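Local atomic coordinates of heterokaryon incompatibility protein s (Podospora anserina, PDB entry 2WVQ), a protein that forms the [het-s] prion and triggers heterokaryon incompatibility when it meets the HET-S variant, here represented by its globular N-terminal HeLo domain. Residues A27-V32 with I51-L56; L56-E61 with S138-Q143; K100-Y105 with T150-Y155. The protein carries 2 engineered substitutions. One frame throughout, in Å; residues are numbered along the deposited sequence.

Contact 1 (A27-V32 with I51-L56); sequences ACFEYV and IAKARL. Engineered in segment 27-32: Ala27 (natural residue Asp).
In the mostly helical HeLo domain, the C-terminal part of helix 18-28 and the turn after it lie against helix 42-62, and Lys53 and Phe29 together carry most of the join. Lys53 CG is anti to the backbone N (chi1 -180°) and the chain runs extended to the ammonium, so a lysine can serve a buried place with its methylenes and still bring its charge to a partner. CB sits over one face of the Phe29 ring, 3.7 Å from the ring centroid, in a CH-pi contact. CG continues over the CG and CD1 rim of that ring. CD and CE then slide along Phe29 CB, the two side chains running in opposite directions. Phe29 suits this site because it is flat and apolar: its far end meets Ala52, whose CB lies 4.0 Å from Phe29 CZ, while Leu56 CD2 approaches the ring edge, 4.0 Å from Phe29 CE1. Phe95 of helix 79-108 makes an edge-to-face contact with the same ring, and Val167 of helix 157-176 also packs on it. At the tip, NZ leaves the apolar layer for exposed Glu30, whose chain crosses that of Lys53 at about a right angle. A water accepts from Lys53 NZ and donates weakly to Phe29 O. The salt bridge from Lys53 NZ to Glu30 OE1, 2.8 Å long, uses the anti lone pair of that oxygen.

Contact 2 (L56-E61 with S138-Q143); sequences LSRWGE and SRRQKQ
Arg140, at the C-terminal end of helix 124-140, reaches across to helix 42-62 with its chain extended from CG to NE, and the other side chains are best placed by reference to it. Its CG is anti to the carbonyl carbon, and the guanidinium meets Ser57 with its edge. Arg140 NH1 donates to Ser57 OG over 3.3 Å at an N-H...O angle of 155°, and the oxygen lies in the guanidinium plane. A small hydroxyl side chain suits this point, since it offers an acceptor close to the helix surface; Ser57 OG also has a weak bond to Ala54 O within its own helix.

Arg58 and Arg140 lie side by side and point the same way, but their guanidinium planes stand 84° apart, and Arg58 NE is 4.9 Å from Arg140 NH2. Two like charges this near would probably repel, and Glu191 of helix 181-191 probably offsets them, its carboxylate forming salt bridges with both arginines, while Asp212 binds Arg58 as well. Glu61 crosses Arg140 at about a right angle. Its aliphatic part does the touching, Glu61 CB lying 4.0 Å from Arg140 NE, whereas the carboxylate makes no direct bond to the guanidinium. Instead, the bend at chi2 (72°) carries Glu61 OE1 to two waters, each of which also donates weakly to Arg140 O. The Gln141 side chain, bent at chi2, comes up to Ser57.

Such a partly buried contact, with an arginine laid over a neighbouring helix and its charge met by a carboxylate from a third, is a polar helix-helix junction within the alpha-helical HeLo domain.

Contact 3 (K100-Y105 with T150-Y155); sequences KTSKRY and TAWALY
Two tight places hold helix 79-108 to the short strand 152-154 and the residue after it: buried Ser102 and the facing rings of Tyr105 and Tyr155. Ser102 OG, anti to its backbone N (chi1 170°), donates to Ala153 O across 2.6 Å. It meets that oxygen in the carbonyl plane, on a lone pair, with a C=O...O angle of 143°. Serine suits the place because it is small enough to let the helix come close to the strand and carries a donor for a main-chain acceptor. Beside the bond, Ser102 CB touches Trp152 CE3 at 3.7 Å, and Ser102 OG is 3.3 Å from Tyr155 CE1. Trp152 CG takes the crowded position between its backbone N and carbonyl carbon, and the indole also touches Phe95, Ala98 and Gln99 of the helix.

One turn further along the helix, the rings of Tyr105 and Tyr155 form an offset stack, centroids 4.4 Å apart and planes at 22°. Tyr105 CD2 comes over the rim of the Tyr155 ring, 3.3 Å from Tyr155 CG, while Tyr155 CB lies over the centre of the Tyr105 ring in a CH-pi contact. Ala153 CB lies over the opposite face of Tyr155, toward its rim, so the ring has neighbours on both faces. The looser side is the outer one, where both tyrosines remain partly exposed. Tyrosine fits such a margin, its flat ring able to pack while its hydroxyl tolerates water. Also on this helix segment, Lys100 and Arg104 form salt bridges to Glu89, Glu90 and Glu173 of the second subunit.

The chemistry thus implies a division of labour: one directional bond ties the helix to the strand main chain at Ser102, and aromatic stacking extends the hold toward the surface.

In the fold
Contacts 1 and 2 are neighbours, their centres about 10 Å apart; both use helix 42-62 and share Leu56, contact 1 near the centre of the chain and contact 2 further out. Contact 3 lies about 16 Å from contact 1 and about 26 Å from contact 2, centre to centre, on the opposite side of the chain's centre from contact 2. A two-stranded parallel sheet, 32-34 with 152-154, links contacts 1 and 3, with a probable hydrogen bond from Trp152 N to Tyr31 O. Along the chain contact 1 ends at Leu56, where contact 2 begins; contacts 2 and 3 interlace. Sequence-distant helices are thereby joined into one globular domain, with contact 3 beside the dimer interface.

Contact 1 (A27-V32 with I51-L56)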
loop_
_atom_site.group_PDB
_atom_site.type_symbol
_atom_site.label_atom_id
_atom_site.label_comp_id
_atom_site.label_asym_id
_atom_site.label_seq_id
_atom_site.Cartn_x
_atom_site.Cartn_y
_atom_site.Cartn_z
ATOM N N ALA A 27 10.580 -13.954 5.091
ATOM C CA ALA A 27 10.487 -14.935 4.001
ATOM C C ALA A 27 9.816 -14.412 2.713
ATOM O O ALA A 27 10.113 -14.944 1.625
ATOM C CB ALA A 27 9.853 -16.230 4.473
ATOM N N CYS A 28 8.971 -13.377 2.820
ATOM C CA CYS A 28 8.306 -12.717 1.648
ATOM C C CYS A 28 9.287 -12.219 0.622
ATOM O O CYS A 28 9.040 -12.365 -0.560
ATOM C CB CYS A 28 7.425 -11.539 2.045
ATOM S SG CYS A 28 5.753 -11.950 2.686
ATOM N N PHE A 29 10.365 -11.600 1.091
ATOM C CA PHE A 29 11.479 -11.159 0.257
ATOM C C PHE A 29 12.131 -12.224 -0.666
ATOM O O PHE A 29 12.656 -11.880 -1.713
ATOM C CB PHE A 29 12.580 -10.491 1.112
ATOM C CG PHE A 29 12.226 -9.092 1.649
ATOM C CD1 PHE A 29 11.680 -8.920 2.957
ATOM C CD2 PHE A 29 12.499 -7.972 0.894
ATOM C CE1 PHE A 29 11.367 -7.648 3.460
ATOM C CE2 PHE A 29 12.219 -6.671 1.404
ATOM C CZ PHE A 29 11.641 -6.519 2.703
ATOM N N GLU A 30 12.081 -13.489 -0.281
ATOM C CA GLU A 30 12.725 -14.558 -1.037
ATOM C C GLU A 30 11.995 -14.916 -2.336
ATOM O O GLU A 30 12.599 -15.397 -3.278
ATOM C CB GLU A 30 12.870 -15.790 -0.147
ATOM C CG GLU A 30 14.037 -15.634 0.821
ATOM C CD GLU A 30 13.900 -16.417 2.106
ATOM O OE1 GLU A 30 14.531 -15.992 3.095
ATOM O OE2 GLU A 30 13.199 -17.455 2.128
ATOM N N TYR A 31 10.694 -14.702 -2.368
ATOM C CA TYR A 31 9.901 -15.065 -3.550
ATOM C C TYR A 31 9.938 -13.980 -4.647
ATOM O O TYR A 31 9.330 -14.170 -5.720
ATOM C CB TYR A 31 8.470 -15.421 -3.127
ATOM C CG TYR A 31 8.446 -16.483 -2.051
ATOM C CD1 TYR A 31 8.263 -16.141 -0.701
ATOM C CD2 TYR A 31 8.653 -17.839 -2.371
ATOM C CE1 TYR A 31 8.264 -17.128 0.303
ATOM C CE2 TYR A 31 8.661 -18.831 -1.364
ATOM C CZ TYR A 31 8.459 -18.465 -0.033
ATOM O OH TYR A 31 8.443 -19.440 0.952
ATOM N N VAL A 32 10.631 -12.859 -4.395
ATOM C CA VAL A 32 10.570 -11.728 -5.342
ATOM C C VAL A 32 11.680 -11.574 -6.398
ATOM O O VAL A 32 12.877 -11.509 -6.112
ATOM C CB VAL A 32 9.972 -10.365 -4.767
ATOM C CG1 VAL A 32 9.967 -10.267 -3.242
ATOM C CG2 VAL A 32 10.505 -9.099 -5.496
ATOM N N ILE A 51 18.786 -5.112 1.484
ATOM C CA ILE A 51 19.022 -4.231 2.628
ATOM C C ILE A 51 17.785 -4.014 3.488
ATOM O O ILE A 51 17.905 -4.028 4.726
ATOM C CB ILE A 51 19.699 -2.904 2.227
ATOM C CG1 ILE A 51 21.142 -3.171 1.803
ATOM C CG2 ILE A 51 19.683 -1.886 3.368
ATOM C CD1 ILE A 51 21.700 -2.049 0.967
ATOM N N ALA A 52 16.617 -3.826 2.868
ATOM C CA ALA A 52 15.352 -3.722 3.623
ATOM C C ALA A 52 15.075 -5.016 4.385
ATOM O O ALA A 52 14.601 -4.991 5.556
ATOM C CB ALA A 52 14.163 -3.370 2.708
ATOM N N LYS A 53 15.355 -6.142 3.732
ATOM C CA LYS A 53 15.219 -7.451 4.366
ATOM C C LYS A 53 16.234 -7.589 5.520
ATOM O O LYS A 53 15.907 -8.122 6.571
ATOM C CB LYS A 53 15.406 -8.568 3.344
ATOM C CG LYS A 53 15.277 -9.971 3.902
ATOM C CD LYS A 53 15.774 -11.038 2.891
ATOM C CE LYS A 53 14.999 -12.346 3.123
ATOM N NZ LYS A 53 15.568 -13.474 2.367
ATOM N N ALA A 54 17.457 -7.104 5.315
ATOM C CA ALA A 54 18.506 -7.193 6.367
ATOM C C ALA A 54 18.117 -6.342 7.583
ATOM O O ALA A 54 18.376 -6.705 8.737
ATOM C CB ALA A 54 19.887 -6.729 5.811
ATOM N N ARG A 55 17.486 -5.208 7.318
ATOM C CA ARG A 55 17.164 -4.282 8.382
ATOM C C ARG A 55 15.973 -4.761 9.221
ATOM O O ARG A 55 15.959 -4.590 10.478
ATOM C CB ARG A 55 16.950 -2.886 7.842
ATOM C CG ARG A 55 16.917 -1.854 8.956
ATOM C CD ARG A 55 16.165 -0.649 8.548
ATOM N NE ARG A 55 15.737 0.174 9.673
ATOM C CZ ARG A 55 14.899 1.197 9.547
ATOM N NH1 ARG A 55 14.404 1.515 8.344
ATOM N NH2 ARG A 55 14.537 1.892 10.612
ATOM N N LEU A 56 15.000 -5.370 8.535
ATOM C CA LEU A 56 13.854 -6.020 9.168
ATOM C C LEU A 56 14.361 -7.203 10.029
ATOM O O LEU A 56 14.010 -7.342 11.226
ATOM C CB LEU A 56 12.829 -6.508 8.109
ATOM C CG LEU A 56 11.572 -7.305 8.555
ATOM C CD1 LEU A 56 10.673 -6.533 9.467
ATOM C CD2 LEU A 56 10.726 -7.894 7.380
HETATM O O HOH W 1 15.652 -12.481 -0.424
#

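Contact 2 (L56-E61 with S138-Q143)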
loop_
_atom_site.group_PDB
_atom_site.type_symbol
_atom_site.label_atom_id
_atom_site.label_comp_id
_atom_site.label_asym_id
_atom_site.label_seq_id
_atom_site.Cartn_x
_atom_site.Cartn_y
_atom_site.Cartn_z
ATOM N N LEU A 56 15.000 -5.370 8.535
ATOM C CA LEU A 56 13.854 -6.020 9.168
ATOM C C LEU A 56 14.361 -7.203 10.029
ATOM O O LEU A 56 14.010 -7.342 11.226
ATOM C CB LEU A 56 12.829 -6.508 8.109
ATOM C CG LEU A 56 11.572 -7.305 8.555
ATOM C CD1 LEU A 56 10.673 -6.533 9.467
ATOM C CD2 LEU A 56 10.726 -7.894 7.380
ATOM N N SER A 57 15.203 -8.038 9.448
ATOM C CA SER A 57 15.731 -9.117 10.264
ATOM C C SER A 57 16.614 -8.651 11.457
ATOM O O SER A 57 16.569 -9.294 12.494
ATOM C CB SER A 57 16.373 -10.214 9.434
ATOM O OG SER A 57 17.728 -9.989 9.222
ATOM N N ARG A 58 17.385 -7.567 11.302
ATOM C CA ARG A 58 18.132 -6.976 12.394
ATOM C C ARG A 58 17.247 -6.674 13.580
ATOM O O ARG A 58 17.659 -6.917 14.708
ATOM C CB ARG A 58 18.955 -5.745 12.006
ATOM C CG ARG A 58 20.105 -5.353 13.036
ATOM C CD ARG A 58 20.781 -4.048 12.623
ATOM N NE ARG A 58 21.227 -4.147 11.226
ATOM C CZ ARG A 58 20.893 -3.335 10.213
ATOM N NH1 ARG A 58 20.112 -2.289 10.399
ATOM N NH2 ARG A 58 21.382 -3.574 8.997
ATOM N N TRP A 59 16.047 -6.143 13.317
ATOM C CA TRP A 59 15.071 -5.876 14.343
ATOM C C TRP A 59 14.664 -7.109 15.133
ATOM O O TRP A 59 14.579 -7.049 16.374
ATOM C CB TRP A 59 13.812 -5.188 13.791
ATOM C CG TRP A 59 12.821 -4.939 14.879
ATOM C CD1 TRP A 59 12.786 -3.874 15.715
ATOM C CD2 TRP A 59 11.731 -5.785 15.254
ATOM N NE1 TRP A 59 11.752 -4.006 16.607
ATOM C CE2 TRP A 59 11.086 -5.170 16.341
ATOM C CE3 TRP A 59 11.239 -7.011 14.772
ATOM C CZ2 TRP A 59 9.952 -5.714 16.952
ATOM C CZ3 TRP A 59 10.102 -7.550 15.374
ATOM C CH2 TRP A 59 9.479 -6.908 16.465
ATOM N N GLY A 60 14.360 -8.199 14.435
ATOM C CA GLY A 60 13.988 -9.432 15.126
ATOM C C GLY A 60 15.108 -9.931 16.014
ATOM O O GLY A 60 14.853 -10.454 17.120
ATOM N N GLU A 61 16.352 -9.757 15.559
ATOM C CA GLU A 61 17.520 -10.151 16.366
ATOM C C GLU A 61 17.697 -9.262 17.593
ATOM O O GLU A 61 18.045 -9.766 18.688
ATOM C CB GLU A 61 18.803 -10.109 15.503
ATOM C CG GLU A 61 20.095 -10.601 16.180
ATOM C CD GLU A 61 20.150 -12.111 16.380
ATOM O OE1 GLU A 61 19.208 -12.820 15.976
ATOM O OE2 GLU A 61 21.153 -12.603 16.939
ATOM N N SER A 138 19.850 -15.356 6.550
ATOM C CA SER A 138 19.587 -16.805 6.641
ATOM C C SER A 138 20.061 -17.325 7.977
ATOM O O SER A 138 19.384 -18.118 8.587
ATOM C CB SER A 138 20.254 -17.612 5.518
ATOM O OG SER A 138 19.575 -17.393 4.283
ATOM N N ARG A 139 21.204 -16.812 8.422
ATOM C CA ARG A 139 21.849 -17.193 9.683
ATOM C C ARG A 139 20.995 -16.874 10.903
ATOM O O ARG A 139 21.091 -17.530 11.916
ATOM C CB ARG A 139 23.178 -16.452 9.817
ATOM C CG ARG A 139 24.302 -17.021 8.991
ATOM C CD ARG A 139 25.639 -16.409 9.386
ATOM N NE ARG A 139 26.633 -16.763 8.381
ATOM C CZ ARG A 139 27.059 -15.943 7.427
ATOM N NH1 ARG A 139 26.624 -14.686 7.364
ATOM N NH2 ARG A 139 27.929 -16.384 6.538
ATOM N N ARG A 140 20.166 -15.838 10.790
ATOM C CA ARG A 140 19.373 -15.350 11.921
ATOM C C ARG A 140 17.986 -15.936 12.014
ATOM O O ARG A 140 17.376 -15.913 13.079
ATOM C CB ARG A 140 19.195 -13.840 11.821
ATOM C CG ARG A 140 20.396 -13.029 12.124
ATOM C CD ARG A 140 20.006 -11.622 11.874
ATOM N NE ARG A 140 21.074 -10.730 12.247
ATOM C CZ ARG A 140 21.268 -9.524 11.736
ATOM N NH1 ARG A 140 20.469 -9.048 10.767
ATOM N NH2 ARG A 140 22.281 -8.817 12.173
ATOM N N GLN A 141 17.466 -16.403 10.883
ATOM C CA GLN A 141 16.072 -16.777 10.817
ATOM C C GLN A 141 15.836 -18.127 11.472
ATOM O O GLN A 141 16.721 -18.999 11.503
ATOM C CB GLN A 141 15.515 -16.691 9.374
ATOM C CG GLN A 141 15.462 -15.220 8.802
ATOM C CD GLN A 141 14.849 -14.201 9.771
ATOM O OE1 GLN A 141 13.631 -14.215 10.003
ATOM N NE2 GLN A 141 15.687 -13.298 10.321
ATOM N N LYS A 142 14.650 -18.242 12.061
ATOM C CA LYS A 142 14.206 -19.462 12.671
ATOM C C LYS A 142 14.114 -20.492 11.565
ATOM O O LYS A 142 13.726 -20.166 10.429
ATOM C CB LYS A 142 12.840 -19.282 13.320
ATOM C CG LYS A 142 12.485 -20.409 14.283
ATOM C CD LYS A 142 10.969 -20.477 14.491
ATOM C CE LYS A 142 10.589 -21.607 15.450
ATOM N NZ LYS A 142 9.110 -21.888 15.399
ATOM N N GLN A 143 14.511 -21.716 11.897
ATOM C CA GLN A 143 14.312 -22.866 11.033
ATOM C C GLN A 143 12.952 -22.840 10.341
ATOM O O GLN A 143 11.913 -22.585 10.955
ATOM C CB GLN A 143 14.425 -24.150 11.832
ATOM C CG GLN A 143 14.708 -25.347 10.991
ATOM C CD GLN A 143 15.051 -26.564 11.806
ATOM O OE1 GLN A 143 15.253 -27.649 11.253
ATOM N NE2 GLN A 143 15.139 -26.399 13.123
HETATM O O HOH W 2 16.464 -13.331 14.998
HETATM O O HOH W 3 19.593 -15.483 15.552
#

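Contact 3 (K100-Y105 with T150-Y155)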
loop_
_atom_site.group_PDB
_atom_site.type_symbol
_atom_site.label_atom_id
_atom_site.label_comp_id
_atom_site.label_asym_id
_atom_site.label_seq_id
_atom_site.Cartn_x
_atom_site.Cartn_y
_atom_site.Cartn_z
ATOM N N LYS A 100 -0.772 -9.179 -6.282
ATOM C CA LYS A 100 -1.969 -8.968 -7.119
ATOM C C LYS A 100 -1.658 -8.010 -8.249
ATOM O O LYS A 100 -2.097 -8.229 -9.380
ATOM C CB LYS A 100 -3.147 -8.414 -6.316
ATOM C CG LYS A 100 -3.675 -9.366 -5.290
ATOM C CD LYS A 100 -4.767 -8.719 -4.508
ATOM C CE LYS A 100 -5.411 -9.698 -3.560
ATOM N NZ LYS A 100 -6.093 -10.832 -4.275
ATOM N N THR A 101 -0.911 -6.948 -7.959
ATOM C CA THR A 101 -0.423 -6.041 -9.010
ATOM C C THR A 101 0.434 -6.763 -10.065
ATOM O O THR A 101 0.208 -6.624 -11.298
ATOM C CB THR A 101 0.252 -4.783 -8.394
ATOM O OG1 THR A 101 -0.719 -4.125 -7.589
ATOM C CG2 THR A 101 0.718 -3.805 -9.449
ATOM N N SER A 102 1.388 -7.566 -9.593
ATOM C CA SER A 102 2.238 -8.373 -10.467
ATOM C C SER A 102 1.413 -9.357 -11.330
ATOM O O SER A 102 1.662 -9.485 -12.515
ATOM C CB SER A 102 3.283 -9.115 -9.642
ATOM O OG SER A 102 3.967 -10.073 -10.413
ATOM N N LYS A 103 0.448 -10.038 -10.719
ATOM C CA LYS A 103 -0.407 -11.002 -11.399
ATOM C C LYS A 103 -1.239 -10.375 -12.502
ATOM O O LYS A 103 -1.484 -11.006 -13.536
ATOM C CB LYS A 103 -1.266 -11.776 -10.398
ATOM C CG LYS A 103 -0.636 -13.152 -10.028
ATOM C CD LYS A 103 -1.183 -13.867 -8.767
ATOM C CE LYS A 103 -2.725 -13.892 -8.666
ATOM N NZ LYS A 103 -3.221 -12.576 -8.128
ATOM N N ARG A 104 -1.649 -9.123 -12.281
ATOM C CA ARG A 104 -2.420 -8.365 -13.251
ATOM C C ARG A 104 -1.595 -8.011 -14.475
ATOM O O ARG A 104 -2.120 -7.992 -15.612
ATOM C CB ARG A 104 -3.018 -7.111 -12.613
ATOM C CG ARG A 104 -4.233 -7.406 -11.770
ATOM C CD ARG A 104 -5.061 -6.166 -11.533
ATOM N NE ARG A 104 -4.319 -4.996 -11.035
ATOM C CZ ARG A 104 -4.003 -4.754 -9.768
ATOM N NH1 ARG A 104 -4.318 -5.609 -8.795
ATOM N NH2 ARG A 104 -3.372 -3.625 -9.472
ATOM N N TYR A 105 -0.307 -7.764 -14.246
ATOM C CA TYR A 105 0.656 -7.562 -15.327
ATOM C C TYR A 105 0.902 -8.840 -16.152
ATOM O O TYR A 105 0.873 -8.788 -17.411
ATOM C CB TYR A 105 1.969 -7.016 -14.780
ATOM C CG TYR A 105 2.937 -6.604 -15.850
ATOM C CD1 TYR A 105 2.936 -5.307 -16.357
ATOM C CD2 TYR A 105 3.858 -7.516 -16.371
ATOM C CE1 TYR A 105 3.841 -4.934 -17.362
ATOM C CE2 TYR A 105 4.761 -7.154 -17.351
ATOM C CZ TYR A 105 4.747 -5.869 -17.846
ATOM O OH TYR A 105 5.649 -5.538 -18.827
ATOM N N THR A 150 4.514 -19.359 -4.397
ATOM C CA THR A 150 4.768 -19.013 -5.813
ATOM C C THR A 150 5.698 -17.786 -5.925
ATOM O O THR A 150 5.433 -16.755 -5.292
ATOM C CB THR A 150 3.435 -18.723 -6.601
ATOM O OG1 THR A 150 2.742 -17.600 -6.016
ATOM C CG2 THR A 150 2.504 -19.965 -6.623
ATOM N N ALA A 151 6.781 -17.920 -6.697
ATOM C CA ALA A 151 7.695 -16.810 -7.012
ATOM C C ALA A 151 6.972 -15.819 -7.912
ATOM O O ALA A 151 6.164 -16.213 -8.748
ATOM C CB ALA A 151 8.975 -17.316 -7.680
ATOM N N TRP A 152 7.231 -14.532 -7.714
ATOM C CA TRP A 152 6.505 -13.510 -8.435
ATOM C C TRP A 152 7.413 -12.302 -8.691
ATOM O O TRP A 152 8.345 -12.041 -7.945
ATOM C CB TRP A 152 5.215 -13.148 -7.677
ATOM C CG TRP A 152 5.517 -12.563 -6.337
ATOM C CD1 TRP A 152 5.793 -13.241 -5.189
ATOM C CD2 TRP A 152 5.615 -11.175 -6.023
ATOM N NE1 TRP A 152 6.056 -12.352 -4.171
ATOM C CE2 TRP A 152 5.934 -11.079 -4.653
ATOM C CE3 TRP A 152 5.440 -10.000 -6.761
ATOM C CZ2 TRP A 152 6.108 -9.861 -4.018
ATOM C CZ3 TRP A 152 5.616 -8.806 -6.133
ATOM C CH2 TRP A 152 5.947 -8.735 -4.777
ATOM N N ALA A 153 7.154 -11.570 -9.762
ATOM C CA ALA A 153 8.040 -10.483 -10.163
ATOM C C ALA A 153 7.464 -9.108 -9.902
ATOM O O ALA A 153 6.267 -8.893 -10.027
ATOM C CB ALA A 153 8.412 -10.623 -11.663
ATOM N N LEU A 154 8.334 -8.180 -9.566
ATOM C CA LEU A 154 8.041 -6.755 -9.633
ATOM C C LEU A 154 8.388 -6.251 -11.039
ATOM O O LEU A 154 9.551 -6.290 -11.443
ATOM C CB LEU A 154 8.880 -5.984 -8.623
ATOM C CG LEU A 154 8.612 -6.300 -7.148
ATOM C CD1 LEU A 154 9.634 -5.646 -6.233
ATOM C CD2 LEU A 154 7.216 -5.825 -6.813
ATOM N N TYR A 155 7.387 -5.757 -11.761
ATOM C CA TYR A 155 7.556 -5.424 -13.184
ATOM C C TYR A 155 7.749 -3.919 -13.445
ATOM O O TYR A 155 8.051 -3.502 -14.585
ATOM C CB TYR A 155 6.364 -5.982 -14.013
ATOM C CG TYR A 155 6.247 -7.485 -14.073
ATOM C CD1 TYR A 155 5.220 -8.153 -13.392
ATOM C CD2 TYR A 155 7.126 -8.244 -14.845
ATOM C CE1 TYR A 155 5.087 -9.550 -13.476
ATOM C CE2 TYR A 155 7.003 -9.627 -14.923
ATOM C CZ TYR A 155 5.987 -10.267 -14.216
ATOM O OH TYR A 155 5.853 -11.637 -14.287
#